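Local coordinates for amino acid ABC superfamily ATP binding cassette transporter, binding protein (PDB 4H5G) that binds L-arginine and probably delivers it to a membrane ABC transporter for uptake, at residues E100-F105 with L192-G197. Numbering follows the deposited sequence. Where two conformers were deposited one is given.
Sequences ENKISF and LKMKDG
The Phe105 ring meets Leu192 edge-on: CG of Leu192 lies near the ring plane, 4.0 Å from CZ, and the two side chains cross at about a right angle. Elsewhere the ring stacks with His169 and packs against Leu121 of helix 118-122. This is the type II periplasmic binding protein fold; strand 103-108 belongs to the mixed sheet of one lobe, and 192-197 lies in the loop that follows edge strand 185-187. Asn101 points its CB away from 192-197, and its amide is held from other sides. ND2 donates to Lys102 O at 2.9 Å, with the acceptor almost in the amide plane, and also to Asp171, while OD1 is taken by Asn200.

Met194 does most of the bridging. Its CB points at 100-105, chi1 (65°) sets CG between the backbone N and the carbonyl carbon, and a bend at chi3 (-39°) places CE 3.9 Å from Asn101 O. SD comes 3.5 Å from CD of Lys102, the two chains crossing at about a right angle. In one of its two conformers, Ile103 has CG1 4.0 Å from Met194 CE; its side chain also touches Pro134 and Met137 of helix 133-141 and is about 6 Å from the bound arginine. No direct hydrogen bond joins 100-105 to 192-197; instead one water donates to Ile103 O at 2.7 Å and accepts from Leu192 N at 2.8 Å.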
# COMPACT_ATOMS: atom_id res chain seq x y z
N GLU A 100 -7.68 7.77 -1.32
CA GLU A 100 -8.30 6.99 -2.38
C GLU A 100 -7.56 7.26 -3.68
O GLU A 100 -7.31 8.41 -4.05
CB GLU A 100 -9.78 7.35 -2.52
CG GLU A 100 -10.45 6.68 -3.70
CD GLU A 100 -11.95 6.93 -3.74
OE1 GLU A 100 -12.49 7.46 -2.76
OE2 GLU A 100 -12.57 6.58 -4.76
N ASN A 101 -7.20 6.19 -4.38
CA ASN A 101 -6.47 6.33 -5.65
C ASN A 101 -6.86 5.25 -6.65
O ASN A 101 -7.60 4.32 -6.32
CB ASN A 101 -4.96 6.31 -5.40
CG ASN A 101 -4.50 5.09 -4.66
OD1 ASN A 101 -4.22 5.13 -3.46
ND2 ASN A 101 -4.43 3.97 -5.38
N LYS A 102 -6.38 5.41 -7.88
CA LYS A 102 -6.65 4.46 -8.96
C LYS A 102 -5.62 3.35 -8.96
O LYS A 102 -4.67 3.37 -8.19
CB LYS A 102 -6.61 5.18 -10.31
CG LYS A 102 -7.57 6.34 -10.41
CD LYS A 102 -8.99 5.87 -10.25
CE LYS A 102 -9.97 7.01 -10.42
NZ LYS A 102 -9.71 7.74 -11.69
N ILE A 103 -5.83 2.38 -9.85
CA ILE A 103 -4.90 1.27 -10.00
C ILE A 103 -4.41 1.26 -11.45
O ILE A 103 -5.19 1.46 -12.38
CB ILE A 103 -5.57 -0.05 -9.60
CG1 ILE A 103 -6.16 0.11 -8.19
CG2 ILE A 103 -4.59 -1.20 -9.70
CD1 ILE A 103 -6.91 -1.07 -7.66
N SER A 104 -3.10 1.06 -11.62
CA SER A 104 -2.45 1.25 -12.90
C SER A 104 -1.49 0.13 -13.24
O SER A 104 -1.15 -0.69 -12.39
CB SER A 104 -1.64 2.55 -12.88
OG SER A 104 -2.45 3.65 -12.52
N PHE A 105 -1.03 0.13 -14.49
CA PHE A 105 0.02 -0.79 -14.90
C PHE A 105 1.30 0.01 -15.12
O PHE A 105 1.28 1.05 -15.77
CB PHE A 105 -0.35 -1.49 -16.21
CG PHE A 105 -1.46 -2.49 -16.08
CD1 PHE A 105 -1.20 -3.78 -15.68
CD2 PHE A 105 -2.77 -2.14 -16.38
CE1 PHE A 105 -2.23 -4.70 -15.57
CE2 PHE A 105 -3.80 -3.06 -16.26
CZ PHE A 105 -3.52 -4.34 -15.86
N LEU A 192 -7.75 -1.26 -15.65
CA LEU A 192 -8.84 -2.20 -15.42
C LEU A 192 -10.04 -1.50 -14.82
O LEU A 192 -9.92 -0.40 -14.29
CB LEU A 192 -8.38 -3.36 -14.52
CG LEU A 192 -7.44 -4.32 -15.24
CD1 LEU A 192 -7.14 -5.54 -14.40
CD2 LEU A 192 -8.06 -4.75 -16.55
N LYS A 193 -11.21 -2.13 -14.91
CA LYS A 193 -12.41 -1.61 -14.26
C LYS A 193 -12.24 -1.77 -12.76
O LYS A 193 -11.94 -2.87 -12.29
CB LYS A 193 -13.63 -2.40 -14.74
CG LYS A 193 -14.91 -2.07 -14.01
CD LYS A 193 -16.06 -2.96 -14.44
CE LYS A 193 -16.72 -2.46 -15.72
NZ LYS A 193 -18.05 -3.10 -15.91
N MET A 194 -12.40 -0.70 -11.99
CA MET A 194 -12.13 -0.80 -10.55
C MET A 194 -13.33 -0.80 -9.59
O MET A 194 -14.32 -0.09 -9.79
CB MET A 194 -11.05 0.19 -10.10
CG MET A 194 -11.42 1.66 -10.22
SD MET A 194 -10.17 2.65 -9.37
CE MET A 194 -9.85 1.62 -7.94
N LYS A 195 -13.21 -1.63 -8.55
CA LYS A 195 -14.22 -1.81 -7.51
C LYS A 195 -14.59 -0.47 -6.89
O LYS A 195 -13.80 0.13 -6.16
CB LYS A 195 -13.69 -2.77 -6.42
CG LYS A 195 -14.72 -3.75 -5.84
CD LYS A 195 -14.07 -4.74 -4.84
CE LYS A 195 -15.08 -5.77 -4.31
NZ LYS A 195 -14.56 -6.58 -3.16
N ASP A 196 -15.79 0.01 -7.21
CA ASP A 196 -16.27 1.28 -6.69
C ASP A 196 -16.21 1.28 -5.17
O ASP A 196 -16.48 0.26 -4.52
CB ASP A 196 -17.66 1.58 -7.24
CG ASP A 196 -17.71 1.53 -8.75
OD1 ASP A 196 -16.62 1.57 -9.37
OD2 ASP A 196 -18.82 1.45 -9.33
N GLY A 197 -15.84 2.42 -4.61
CA GLY A 197 -15.40 2.47 -3.23
C GLY A 197 -13.99 1.91 -3.17
O GLY A 197 -13.22 2.01 -4.13
O HOH W 1 -5.81 -0.86 -13.72